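Local structure of triosephosphate isomerase (4O4V) at residues A[26-31]-A[53-58]; A[46-51]-A[83-88]; A[59-64]-A[89-94]; A[119-124]-A[158-163]. The protein probably catalyses the interconversion of D-glyceraldehyde 3-phosphate and dihydroxyacetone phosphate in glycolysis and gluconeogenesis, working as a homodimer. All coordinates share one frame; numbering follows the deposited sequence.

Contacts 3 and 4 lie in the wall of the TIM barrel, their centres about 10 Å apart, and join through the neighbouring strands 89-92 and 121-126. Contacts 1 and 2 lie further out, about 19 Å and 17 Å from the centre of the chain to the centre of each contact. Helix 47-53 and the loop behind it link these two, whose segments alternate along the chain. Residues 53-58 lead directly into strand 59-62 of contact 3, and residues 83-88 into strand 89-92. Contact 4, the last along the chain, continues the parallel sheet. Contacts 2 and 3 also touch the second subunit, which places this side of the barrel at the dimer interface.

Contact 1: A[26-31]-A[53-58]; sequences MLNGAK and KLRKDW
The guanidinium of Arg55 turns one edge to the last turn of helix 17-28 and the loop after it, where Leu27 O and Ala30 O lie close to its plane. Both carbonyls accept from the same nitrogen: Arg55 NH1 reaches Leu27 O at 3.0 Å and Ala30 O at 2.9 Å. Another side of the rim holds the carboxylate of Asp57, gripped side-on with NE to OD1 and NH2 to OD2; a water accepts from NH2 and donates to Ala30 O. Over one face of the guanidinium sits Trp58 NE1, displaced toward the rim. The Trp58 ring in turn has Arg55 CD above the centre of one face, 3.6 Å from its plane. At the far end of this indole, Trp58 CZ3 meets Leu27 CB at 3.9 Å, the two side chains crossing at about a right angle.

Arg55 CG stands between its backbone N and carbonyl carbon (chi1 57°), which brings CG alongside Asn28 OD1. The Asn28 amide holds the backbone that leaves helix 47-53: Arg55 N donates to Asn28 OD1 at 2.9 Å, from 38° above the carbonyl plane, and Asn28 ND2 gives a bond of 3.0 Å to Lys53 O. Amide and guanidinium planes are 65° apart. Leu27 and Trp58 also both touch Phe241 of helix 240-246.

Chemically, a cation is set at the carboxyl end of a helix, where the helix dipole would probably favour it. Asp57 offsets its charge and helps fix its rotation, while Leu27 O in the last turn and Ala30 O in the loop each gain a side-chain donor.

Contact 2: A[46-51]-A[83-88]; sequences FLPTLQ and KSFGIE
Pro48 and Phe85 supply the aromatic part of this contact, a CH-pi interaction in which the proline ring rests over one face of the phenyl. Pro48 CG is 4.2 Å from the centroid of the Phe85 ring and 27° off its normal. It leans toward one side of the ring, where CG comes within 3.7 Å of Phe85 CE1.

The aliphatic part is a single pair: Ile87 CD1 ends against Leu47 CB at 3.8 Å.

Gln51 makes the mixed contacts. Gln51 CG, anti to the backbone N (chi1 -180°), packs 3.2 Å from Phe85 O, and a bend at chi2 (69°) swings CD toward the turn. Gln51 OE1 lies beside Ile87 CG1 at 3.5 Å, the glutamine and isoleucine running past each other in opposite directions. The polar link is a water that joins the two segments, accepting from Gln51 NE2 at 3.2 Å and donating to Gly86 O at 3.1 Å. Gly86, with its positive phi, closes the helix before it in a Schellman motif.

The contact thus joins helix 47-53 to the turn between helix 79-83 and strand 89-92. Leu47 also packs inward on Val60 and Ala62 of strand 59-62. On the dimer side, Phe85 packs on Val17 of the second subunit, and Ser84 OG is hydrogen-bonded to the backbone N of that same Val17.

Contact 3: A[59-64]-A[89-94]; sequences KVSAEN and WTILGH
Trp89 lies beside Ser61 on the face of the sheet that looks into the barrel, and its side chain can be followed from root to tip. Its CB packs 3.5 Å from Ser61 CB and a similar distance from the serine hydroxyl. Past CG, the pyrrole side of the indole turns to the start of strand 59-62: Trp89 CD1 is 3.9 Å from Lys59 CB, with Val60 O at the ring's edge near its plane. NE1 also nears Lys59 CB, at 4.1 Å. On the benzene side, CE3 lies against Lys121 CB of the next strand, and the indole meets the ring of Phe5.

The backbones run parallel, though the short strand axes diverge by 39°. Ala62 bonds to both sides of Thr90, its N donating to Trp89 O at 2.9 Å and its O accepting from Ile91 N at 3.0 Å. Ser61 OG, anti to its own N (chi1 -177°), adds a second donor to Ala62 O at 2.8 Å. Beyond the strands a water bridges Asn64 OD1 and Gly93 N; that OD1 is also bonded to Lys111 NZ.

These are two neighbouring strands of a beta-alpha-beta unit whose helix is 79-83. Strand 37-41 flanks the pair next to 59-62, strand 121-126 flanks it next to 89-92, and helix 47-53 covers Val60 and Ala62 from outside.

Contact 4: A[119-124]-A[158-163]; sequences GMKIIY and WDDVVI
Lys121 and Asp160 each carry CG anti to the carbonyl carbon (chi1 -58° and -71°), which sets the two CG atoms side by side, 3.8 Å apart; the lysine then runs extended past the carboxylate. Lys121 opens strand 121-126 and Asp160 comes just before strand 161-165, neighbouring parallel strands of the TIM barrel. Lys121 CE lies 3.6 Å from Asp160 OD1, but Lys121 NZ is 4.4 Å from that oxygen, beyond salt-bridge distance. A water spans the gap, accepting from Lys121 NZ and donating to Asp160 OD1, so the two charges are linked through a water rather than by direct contact.

Farther along, the backbones pair regularly. Ile122 N donates to Asp160 O, Val162 N to Ile122 O, and Tyr124 N to Val162 O at 2.8 Å. Ile123 and Val162 share the inner face, where both touch Trp89. On the outer face, Ile122 and Tyr124 pack on helix 105-117 and Ile163 on helix 138-149, the latter part of the connection between the strands. Ile122 CG1 meets Val161 CG2 there at 4.2 Å. At the far end, Ile163 CA directs a CA-H...O contact to Tyr124 O at 3.3 Å.

Contact 1: A[26-31]-A[53-58]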
loop_
_atom_site.group_PDB
_atom_site.type_symbol
_atom_site.label_atom_id
_atom_site.label_comp_id
_atom_site.label_asym_id
_atom_site.label_seq_id
_atom_site.Cartn_x
_atom_site.Cartn_y
_atom_site.Cartn_z
ATOM N N MET A 26 8.077 -24.220 4.447
ATOM C CA MET A 26 9.289 -24.371 5.256
ATOM C C MET A 26 9.066 -23.939 6.688
ATOM O O MET A 26 9.527 -24.586 7.627
ATOM C CB MET A 26 10.431 -23.584 4.627
ATOM C CG MET A 26 11.761 -23.618 5.410
ATOM S SD MET A 26 11.931 -22.502 6.838
ATOM C CE MET A 26 12.069 -20.914 6.061
ATOM N N LEU A 27 8.356 -22.857 6.886
ATOM C CA LEU A 27 8.043 -22.410 8.231
ATOM C C LEU A 27 7.161 -23.421 8.955
ATOM O O LEU A 27 7.320 -23.633 10.166
ATOM C CB LEU A 27 7.330 -21.055 8.203
ATOM C CG LEU A 27 8.132 -19.885 7.612
ATOM C CD1 LEU A 27 7.305 -18.635 7.519
ATOM C CD2 LEU A 27 9.391 -19.619 8.431
ATOM N N ASN A 28 6.210 -24.032 8.254
ATOM C CA ASN A 28 5.302 -24.959 8.884
ATOM C C ASN A 28 5.961 -26.224 9.400
ATOM O O ASN A 28 5.428 -26.864 10.307
ATOM C CB ASN A 28 4.204 -25.316 7.893
ATOM C CG ASN A 28 3.202 -24.212 7.734
ATOM O OD1 ASN A 28 3.232 -23.206 8.444
ATOM N ND2 ASN A 28 2.298 -24.384 6.807
ATOM N N GLY A 29 7.096 -26.600 8.877
ATOM C CA GLY A 29 7.827 -27.776 9.335
ATOM C C GLY A 29 8.904 -27.473 10.372
ATOM O O GLY A 29 9.610 -28.398 10.818
ATOM N N ALA A 30 9.042 -26.224 10.781
ATOM C CA ALA A 30 10.121 -25.820 11.697
ATOM C C ALA A 30 9.835 -26.231 13.138
ATOM O O ALA A 30 8.728 -26.107 13.621
ATOM C CB ALA A 30 10.312 -24.325 11.622
ATOM N N LYS A 31 10.846 -26.768 13.800
ATOM C CA LYS A 31 10.729 -27.166 15.187
ATOM C C LYS A 31 11.138 -26.015 16.093
ATOM O O LYS A 31 12.307 -25.646 16.171
ATOM C CB LYS A 31 11.568 -28.413 15.436
ATOM N N LYS A 53 -2.699 -20.605 5.127
ATOM C CA LYS A 53 -1.754 -21.712 5.113
ATOM C C LYS A 53 -0.749 -21.759 6.252
ATOM O O LYS A 53 -0.199 -22.821 6.523
ATOM C CB LYS A 53 -1.011 -21.727 3.798
ATOM C CG LYS A 53 -1.919 -21.984 2.621
ATOM C CD LYS A 53 -1.166 -21.975 1.291
ATOM C CE LYS A 53 -2.085 -22.308 0.104
ATOM N NZ LYS A 53 -3.107 -21.262 -0.154
ATOM N N LEU A 54 -0.481 -20.649 6.922
ATOM C CA LEU A 54 0.539 -20.640 7.965
ATOM C C LEU A 54 0.058 -21.374 9.209
ATOM O O LEU A 54 -1.112 -21.256 9.617
ATOM C CB LEU A 54 0.895 -19.195 8.341
ATOM C CG LEU A 54 2.040 -19.057 9.341
ATOM C CD1 LEU A 54 3.378 -19.539 8.721
ATOM C CD2 LEU A 54 2.133 -17.600 9.790
ATOM N N ARG A 55 0.969 -22.121 9.809
ATOM C CA ARG A 55 0.763 -22.774 11.084
ATOM C C ARG A 55 0.022 -21.875 12.064
ATOM O O ARG A 55 0.380 -20.715 12.266
ATOM C CB ARG A 55 2.113 -23.231 11.643
ATOM C CG ARG A 55 3.152 -22.106 11.814
ATOM C CD ARG A 55 4.520 -22.627 12.076
ATOM N NE ARG A 55 4.584 -23.246 13.388
ATOM C CZ ARG A 55 5.560 -24.025 13.790
ATOM N NH1 ARG A 55 6.577 -24.277 12.995
ATOM N NH2 ARG A 55 5.545 -24.512 15.020
ATOM N N LYS A 56 -1.003 -22.425 12.708
ATOM C CA LYS A 56 -1.926 -21.632 13.507
ATOM C C LYS A 56 -1.397 -21.259 14.884
ATOM O O LYS A 56 -2.030 -20.448 15.573
ATOM C CB LYS A 56 -3.262 -22.375 13.658
ATOM N N ASP A 57 -0.270 -21.833 15.289
ATOM C CA ASP A 57 0.381 -21.387 16.511
ATOM C C ASP A 57 1.187 -20.083 16.339
ATOM O O ASP A 57 1.681 -19.543 17.321
ATOM C CB ASP A 57 1.254 -22.496 17.123
ATOM C CG ASP A 57 2.357 -23.007 16.211
ATOM O OD1 ASP A 57 2.196 -23.017 14.979
ATOM O OD2 ASP A 57 3.411 -23.426 16.724
ATOM N N TRP A 58 1.355 -19.624 15.111
ATOM C CA TRP A 58 1.939 -18.320 14.810
ATOM C C TRP A 58 0.837 -17.417 14.301
ATOM O O TRP A 58 -0.271 -17.879 13.977
ATOM C CB TRP A 58 3.016 -18.483 13.763
ATOM C CG TRP A 58 4.222 -19.268 14.174
ATOM C CD1 TRP A 58 4.434 -19.936 15.352
ATOM C CD2 TRP A 58 5.423 -19.422 13.417
ATOM N NE1 TRP A 58 5.689 -20.510 15.345
ATOM C CE2 TRP A 58 6.324 -20.202 14.165
ATOM C CE3 TRP A 58 5.811 -18.965 12.164
ATOM C CZ2 TRP A 58 7.582 -20.542 13.682
ATOM C CZ3 TRP A 58 7.051 -19.292 11.687
ATOM C CH2 TRP A 58 7.928 -20.068 12.430
HETATM O O HOH W 1 7.336 -26.249 16.548
#

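Contact 2: A[46-51]-A[83-88]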
loop_
_atom_site.group_PDB
_atom_site.type_symbol
_atom_site.label_atom_id
_atom_site.label_comp_id
_atom_site.label_asym_id
_atom_site.label_seq_id
_atom_site.Cartn_x
_atom_site.Cartn_y
_atom_site.Cartn_z
ATOM N N PHE A 46 -0.286 -11.028 -0.418
ATOM C CA PHE A 46 -0.006 -12.377 0.065
ATOM C C PHE A 46 -0.648 -12.682 1.418
ATOM O O PHE A 46 -0.601 -13.828 1.876
ATOM C CB PHE A 46 1.506 -12.621 0.193
ATOM C CG PHE A 46 2.281 -12.536 -1.098
ATOM C CD1 PHE A 46 1.739 -12.895 -2.326
ATOM C CD2 PHE A 46 3.592 -12.093 -1.082
ATOM C CE1 PHE A 46 2.507 -12.786 -3.510
ATOM C CE2 PHE A 46 4.350 -11.988 -2.261
ATOM C CZ PHE A 46 3.808 -12.359 -3.462
ATOM N N LEU A 47 -1.265 -11.710 2.066
ATOM C CA LEU A 47 -1.835 -11.958 3.384
ATOM C C LEU A 47 -2.918 -13.039 3.380
ATOM O O LEU A 47 -2.948 -13.846 4.298
ATOM C CB LEU A 47 -2.358 -10.671 4.019
ATOM C CG LEU A 47 -1.280 -9.641 4.432
ATOM C CD1 LEU A 47 -1.931 -8.389 4.950
ATOM C CD2 LEU A 47 -0.332 -10.170 5.472
ATOM N N PRO A 48 -3.813 -13.073 2.372
ATOM C CA PRO A 48 -4.798 -14.161 2.396
ATOM C C PRO A 48 -4.178 -15.555 2.381
ATOM O O PRO A 48 -4.609 -16.435 3.107
ATOM C CB PRO A 48 -5.685 -13.867 1.188
ATOM C CG PRO A 48 -5.575 -12.374 1.022
ATOM C CD PRO A 48 -4.117 -12.094 1.311
ATOM N N THR A 49 -3.218 -15.760 1.485
ATOM C CA THR A 49 -2.456 -17.008 1.372
ATOM C C THR A 49 -1.888 -17.369 2.724
ATOM O O THR A 49 -2.015 -18.498 3.207
ATOM C CB THR A 49 -1.264 -16.856 0.394
ATOM O OG1 THR A 49 -1.753 -16.639 -0.922
ATOM C CG2 THR A 49 -0.416 -18.099 0.357
ATOM N N LEU A 50 -1.229 -16.389 3.316
ATOM C CA LEU A 50 -0.482 -16.605 4.536
ATOM C C LEU A 50 -1.421 -16.965 5.699
ATOM O O LEU A 50 -1.161 -17.875 6.469
ATOM C CB LEU A 50 0.388 -15.370 4.841
ATOM C CG LEU A 50 1.344 -15.406 6.033
ATOM C CD1 LEU A 50 2.359 -16.497 5.910
ATOM C CD2 LEU A 50 2.027 -14.094 6.205
ATOM N N GLN A 51 -2.542 -16.267 5.800
ATOM C CA GLN A 51 -3.535 -16.533 6.799
ATOM C C GLN A 51 -4.130 -17.918 6.623
ATOM O O GLN A 51 -4.352 -18.632 7.622
ATOM C CB GLN A 51 -4.610 -15.443 6.811
ATOM C CG GLN A 51 -5.706 -15.661 7.861
ATOM C CD GLN A 51 -5.223 -15.481 9.283
ATOM O OE1 GLN A 51 -4.155 -14.943 9.543
ATOM N NE2 GLN A 51 -6.026 -15.946 10.231
ATOM N N LYS A 83 -8.659 -7.269 9.155
ATOM C CA LYS A 83 -9.359 -8.012 10.194
ATOM C C LYS A 83 -10.367 -8.980 9.597
ATOM O O LYS A 83 -10.661 -10.017 10.214
ATOM C CB LYS A 83 -10.057 -7.071 11.159
ATOM C CG LYS A 83 -9.129 -6.267 12.035
ATOM C CD LYS A 83 -9.921 -5.506 13.068
ATOM C CE LYS A 83 -10.449 -6.446 14.177
ATOM N NZ LYS A 83 -9.388 -7.107 14.979
ATOM N N SER A 84 -10.908 -8.700 8.418
ATOM C CA SER A 84 -11.928 -9.568 7.848
ATOM C C SER A 84 -11.356 -10.911 7.419
ATOM O O SER A 84 -12.122 -11.864 7.212
ATOM C CB SER A 84 -12.659 -8.870 6.687
ATOM O OG SER A 84 -11.938 -8.874 5.449
ATOM N N PHE A 85 -10.041 -11.028 7.299
ATOM C CA PHE A 85 -9.373 -12.306 7.075
ATOM C C PHE A 85 -8.965 -12.981 8.381
ATOM O O PHE A 85 -8.454 -14.092 8.342
ATOM C CB PHE A 85 -8.138 -12.129 6.180
ATOM C CG PHE A 85 -8.476 -11.802 4.762
ATOM C CD1 PHE A 85 -8.676 -12.800 3.835
ATOM C CD2 PHE A 85 -8.647 -10.492 4.356
ATOM C CE1 PHE A 85 -9.008 -12.488 2.514
ATOM C CE2 PHE A 85 -8.967 -10.181 3.058
ATOM C CZ PHE A 85 -9.153 -11.171 2.137
ATOM N N GLY A 86 -9.192 -12.341 9.526
ATOM C CA GLY A 86 -8.759 -12.891 10.807
ATOM C C GLY A 86 -7.369 -12.482 11.232
ATOM O O GLY A 86 -6.824 -13.037 12.201
ATOM N N ILE A 87 -6.788 -11.496 10.566
ATOM C CA ILE A 87 -5.424 -11.015 10.848
ATOM C C ILE A 87 -5.482 -9.942 11.909
ATOM O O ILE A 87 -6.303 -9.040 11.823
ATOM C CB ILE A 87 -4.788 -10.489 9.558
ATOM C CG1 ILE A 87 -4.656 -11.630 8.544
ATOM C CG2 ILE A 87 -3.448 -9.830 9.854
ATOM C CD1 ILE A 87 -4.379 -11.177 7.145
ATOM N N GLU A 88 -4.613 -10.044 12.911
ATOM C CA GLU A 88 -4.689 -9.242 14.117
ATOM C C GLU A 88 -3.555 -8.252 14.341
ATOM O O GLU A 88 -3.608 -7.513 15.327
ATOM C CB GLU A 88 -4.723 -10.194 15.371
ATOM C CG GLU A 88 -5.517 -11.547 15.240
ATOM C CD GLU A 88 -5.190 -12.584 16.350
ATOM O OE1 GLU A 88 -4.536 -12.216 17.362
ATOM O OE2 GLU A 88 -5.590 -13.773 16.183
HETATM O O HOH W 2 -5.523 -15.576 13.378
#

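Contact 3: A[59-64]-A[89-94]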
loop_
_atom_site.group_PDB
_atom_site.type_symbol
_atom_site.label_atom_id
_atom_site.label_comp_id
_atom_site.label_asym_id
_atom_site.label_seq_id
_atom_site.Cartn_x
_atom_site.Cartn_y
_atom_site.Cartn_z
ATOM N N LYS A 59 1.102 -16.131 14.216
ATOM C CA LYS A 59 0.120 -15.167 13.715
ATOM C C LYS A 59 0.664 -14.371 12.549
ATOM O O LYS A 59 1.870 -14.141 12.429
ATOM C CB LYS A 59 -0.314 -14.224 14.838
ATOM C CG LYS A 59 -1.124 -14.892 15.935
ATOM C CD LYS A 59 -2.466 -15.331 15.473
ATOM C CE LYS A 59 -3.280 -15.864 16.664
ATOM N NZ LYS A 59 -4.622 -16.340 16.261
ATOM N N VAL A 60 -0.240 -13.940 11.691
ATOM C CA VAL A 60 0.063 -13.128 10.522
ATOM C C VAL A 60 -0.035 -11.647 10.864
ATOM O O VAL A 60 -0.872 -11.223 11.673
ATOM C CB VAL A 60 -0.924 -13.523 9.404
ATOM C CG1 VAL A 60 -0.720 -12.692 8.158
ATOM C CG2 VAL A 60 -0.752 -14.977 9.032
ATOM N N SER A 61 0.789 -10.836 10.207
ATOM C CA SER A 61 0.771 -9.392 10.344
ATOM C C SER A 61 0.812 -8.690 9.007
ATOM O O SER A 61 1.485 -9.117 8.070
ATOM C CB SER A 61 2.018 -8.951 11.131
ATOM O OG SER A 61 2.063 -7.560 11.376
ATOM N N ALA A 62 0.086 -7.577 8.925
ATOM C CA ALA A 62 0.330 -6.623 7.855
ATOM C C ALA A 62 1.602 -5.839 8.079
ATOM O O ALA A 62 2.165 -5.818 9.187
ATOM C CB ALA A 62 -0.849 -5.665 7.734
ATOM N N GLU A 63 2.074 -5.162 7.047
ATOM C CA GLU A 63 3.293 -4.359 7.095
ATOM C C GLU A 63 3.022 -2.860 7.243
ATOM O O GLU A 63 3.951 -2.064 7.402
ATOM C CB GLU A 63 4.170 -4.590 5.863
ATOM C CG GLU A 63 4.794 -6.001 5.822
ATOM C CD GLU A 63 5.683 -6.224 4.616
ATOM O OE1 GLU A 63 6.140 -5.257 3.992
ATOM O OE2 GLU A 63 5.935 -7.433 4.286
ATOM N N ASN A 64 1.749 -2.492 7.182
ATOM C CA ASN A 64 1.273 -1.111 7.255
ATOM C C ASN A 64 -0.253 -1.163 7.259
ATOM O O ASN A 64 -0.827 -2.161 6.816
ATOM C CB ASN A 64 1.757 -0.306 6.042
ATOM C CG ASN A 64 1.381 1.147 6.103
ATOM O OD1 ASN A 64 1.447 1.757 7.151
ATOM N ND2 ASN A 64 0.973 1.697 4.956
ATOM N N TRP A 89 -2.502 -8.299 13.530
ATOM C CA TRP A 89 -1.273 -7.539 13.744
ATOM C C TRP A 89 -0.995 -6.643 12.556
ATOM O O TRP A 89 -1.289 -6.967 11.414
ATOM C CB TRP A 89 -0.086 -8.484 13.879
ATOM C CG TRP A 89 0.078 -9.143 15.218
ATOM C CD1 TRP A 89 -0.367 -10.384 15.569
ATOM C CD2 TRP A 89 0.730 -8.607 16.373
ATOM N NE1 TRP A 89 -0.017 -10.654 16.863
ATOM C CE2 TRP A 89 0.637 -9.572 17.385
ATOM C CE3 TRP A 89 1.372 -7.397 16.651
ATOM C CZ2 TRP A 89 1.154 -9.372 18.657
ATOM C CZ3 TRP A 89 1.887 -7.184 17.916
ATOM C CH2 TRP A 89 1.788 -8.174 18.899
ATOM N N THR A 90 -0.321 -5.527 12.849
ATOM C CA THR A 90 0.357 -4.738 11.823
ATOM C C THR A 90 1.644 -4.146 12.364
ATOM O O THR A 90 1.738 -3.786 13.547
ATOM C CB THR A 90 -0.529 -3.603 11.246
ATOM O OG1 THR A 90 0.105 -3.030 10.088
ATOM C CG2 THR A 90 -0.871 -2.552 12.258
ATOM N N ILE A 91 2.623 -4.000 11.484
ATOM C CA ILE A 91 3.776 -3.114 11.706
ATOM C C ILE A 91 3.363 -1.688 11.424
ATOM O O ILE A 91 2.572 -1.450 10.502
ATOM C CB ILE A 91 4.961 -3.530 10.806
ATOM C CG1 ILE A 91 5.358 -4.992 11.067
ATOM C CG2 ILE A 91 6.174 -2.615 10.973
ATOM C CD1 ILE A 91 6.373 -5.548 10.087
ATOM N N LEU A 92 3.902 -0.738 12.190
ATOM C CA LEU A 92 3.736 0.694 11.935
ATOM C C LEU A 92 5.053 1.402 12.088
ATOM O O LEU A 92 5.828 1.091 12.994
ATOM C CB LEU A 92 2.734 1.317 12.934
ATOM C CG LEU A 92 1.281 0.879 12.810
ATOM C CD1 LEU A 92 0.459 1.542 13.901
ATOM C CD2 LEU A 92 0.747 1.226 11.448
ATOM N N GLY A 93 5.278 2.403 11.249
ATOM C CA GLY A 93 6.411 3.296 11.433
ATOM C C GLY A 93 7.772 2.720 11.101
ATOM O O GLY A 93 8.800 3.246 11.520
ATOM N N HIS A 94 7.810 1.664 10.311
ATOM C CA HIS A 94 9.078 1.100 9.878
ATOM C C HIS A 94 9.912 2.185 9.222
ATOM O O HIS A 94 9.386 3.054 8.499
ATOM C CB HIS A 94 8.829 -0.039 8.893
ATOM C CG HIS A 94 10.030 -0.864 8.648
ATOM N ND1 HIS A 94 11.021 -0.516 7.765
ATOM C CD2 HIS A 94 10.423 -2.009 9.239
ATOM C CE1 HIS A 94 11.987 -1.407 7.853
ATOM N NE2 HIS A 94 11.626 -2.341 8.714
HETATM O O HOH W 3 5.394 0.256 8.773
HETATM O O HOH W 4 3.654 2.570 8.741
#

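Contact 4: A[119-124]-A[158-163]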
loop_
_atom_site.group_PDB
_atom_site.type_symbol
_atom_site.label_atom_id
_atom_site.label_comp_id
_atom_site.label_asym_id
_atom_site.label_seq_id
_atom_site.Cartn_x
_atom_site.Cartn_y
_atom_site.Cartn_z
ATOM N N GLY A 119 -9.080 -3.002 17.507
ATOM C CA GLY A 119 -8.774 -4.365 17.907
ATOM C C GLY A 119 -7.542 -5.011 17.295
ATOM O O GLY A 119 -7.400 -6.223 17.381
ATOM N N MET A 120 -6.671 -4.218 16.666
ATOM C CA MET A 120 -5.362 -4.664 16.217
ATOM C C MET A 120 -4.374 -4.633 17.340
ATOM O O MET A 120 -4.515 -3.936 18.342
ATOM C CB MET A 120 -4.819 -3.753 15.141
ATOM C CG MET A 120 -5.697 -3.689 13.945
ATOM S SD MET A 120 -5.839 -5.238 13.045
ATOM C CE MET A 120 -4.206 -5.522 12.379
ATOM N N LYS A 121 -3.315 -5.375 17.104
ATOM C CA LYS A 121 -2.075 -5.257 17.838
ATOM C C LYS A 121 -1.021 -4.678 16.924
ATOM O O LYS A 121 -1.077 -4.908 15.705
ATOM C CB LYS A 121 -1.634 -6.633 18.332
ATOM C CG LYS A 121 -2.662 -7.321 19.223
ATOM C CD LYS A 121 -2.203 -8.721 19.633
ATOM C CE LYS A 121 -3.213 -9.415 20.561
ATOM N NZ LYS A 121 -2.598 -10.620 21.158
ATOM N N ILE A 122 -0.069 -3.921 17.477
ATOM C CA ILE A 122 0.876 -3.193 16.673
ATOM C C ILE A 122 2.310 -3.463 17.053
ATOM O O ILE A 122 2.627 -3.640 18.250
ATOM C CB ILE A 122 0.616 -1.660 16.682
ATOM C CG1 ILE A 122 0.877 -1.002 18.034
ATOM C CG2 ILE A 122 -0.804 -1.359 16.200
ATOM C CD1 ILE A 122 0.729 0.530 18.048
ATOM N N ILE A 123 3.184 -3.450 16.053
ATOM C CA ILE A 123 4.623 -3.422 16.236
ATOM C C ILE A 123 5.057 -2.044 15.766
ATOM O O ILE A 123 5.104 -1.770 14.549
ATOM C CB ILE A 123 5.346 -4.515 15.451
ATOM C CG1 ILE A 123 4.853 -5.915 15.826
ATOM C CG2 ILE A 123 6.861 -4.395 15.635
ATOM C CD1 ILE A 123 5.228 -6.978 14.819
ATOM N N TYR A 124 5.309 -1.150 16.708
ATOM C CA TYR A 124 5.575 0.267 16.413
ATOM C C TYR A 124 7.084 0.496 16.389
ATOM O O TYR A 124 7.763 0.207 17.393
ATOM C CB TYR A 124 4.909 1.156 17.461
ATOM C CG TYR A 124 4.838 2.611 17.072
ATOM C CD1 TYR A 124 5.872 3.470 17.335
ATOM C CD2 TYR A 124 3.718 3.113 16.421
ATOM C CE1 TYR A 124 5.779 4.842 16.989
ATOM C CE2 TYR A 124 3.624 4.441 16.091
ATOM C CZ TYR A 124 4.648 5.293 16.362
ATOM O OH TYR A 124 4.478 6.624 16.026
ATOM N N TRP A 158 -2.137 -1.171 26.230
ATOM C CA TRP A 158 -0.698 -1.422 26.210
ATOM C C TRP A 158 -0.328 -2.900 26.074
ATOM O O TRP A 158 0.768 -3.216 25.637
ATOM C CB TRP A 158 -0.001 -0.806 27.418
ATOM C CG TRP A 158 0.230 0.683 27.267
ATOM C CD1 TRP A 158 -0.541 1.695 27.799
ATOM C CD2 TRP A 158 1.298 1.304 26.575
ATOM N NE1 TRP A 158 0.005 2.912 27.442
ATOM C CE2 TRP A 158 1.132 2.700 26.704
ATOM C CE3 TRP A 158 2.389 0.821 25.862
ATOM C CZ2 TRP A 158 2.013 3.602 26.144
ATOM C CZ3 TRP A 158 3.258 1.710 25.312
ATOM C CH2 TRP A 158 3.075 3.105 25.472
ATOM N N ASP A 159 -1.234 -3.798 26.424
ATOM C CA ASP A 159 -1.040 -5.226 26.202
ATOM C C ASP A 159 -0.908 -5.566 24.731
ATOM O O ASP A 159 -0.367 -6.615 24.406
ATOM C CB ASP A 159 -2.205 -6.073 26.775
ATOM C CG ASP A 159 -2.266 -6.098 28.278
ATOM O OD1 ASP A 159 -1.239 -5.938 28.952
ATOM O OD2 ASP A 159 -3.380 -6.329 28.786
ATOM N N ASP A 160 -1.352 -4.667 23.853
ATOM C CA ASP A 160 -1.393 -4.878 22.406
ATOM C C ASP A 160 -0.343 -4.072 21.652
ATOM O O ASP A 160 -0.431 -3.955 20.433
ATOM C CB ASP A 160 -2.803 -4.551 21.938
ATOM C CG ASP A 160 -3.822 -5.581 22.383
ATOM O OD1 ASP A 160 -3.465 -6.661 22.892
ATOM O OD2 ASP A 160 -5.013 -5.291 22.204
ATOM N N VAL A 161 0.662 -3.571 22.361
ATOM C CA VAL A 161 1.746 -2.801 21.796
ATOM C C VAL A 161 3.074 -3.507 21.988
ATOM O O VAL A 161 3.407 -3.905 23.105
ATOM C CB VAL A 161 1.826 -1.400 22.443
ATOM C CG1 VAL A 161 3.015 -0.586 21.952
ATOM C CG2 VAL A 161 0.543 -0.636 22.210
ATOM N N VAL A 162 3.836 -3.628 20.908
ATOM C CA VAL A 162 5.232 -4.042 20.921
ATOM C C VAL A 162 6.021 -2.917 20.258
ATOM O O VAL A 162 5.518 -2.327 19.290
ATOM C CB VAL A 162 5.391 -5.372 20.144
ATOM C CG1 VAL A 162 6.838 -5.757 19.937
ATOM C CG2 VAL A 162 4.622 -6.493 20.848
ATOM N N ILE A 163 7.208 -2.598 20.753
ATOM C CA ILE A 163 8.033 -1.537 20.163
ATOM C C ILE A 163 9.283 -2.151 19.575
ATOM O O ILE A 163 9.894 -3.000 20.217
ATOM C CB ILE A 163 8.412 -0.500 21.252
ATOM C CG1 ILE A 163 7.155 0.154 21.835
ATOM C CG2 ILE A 163 9.368 0.536 20.684
ATOM C CD1 ILE A 163 7.398 0.988 23.059
HETATM O O HOH W 5 -6.272 -3.954 20.216
HETATM O O HOH W 6 -2.090 -9.079 23.616
#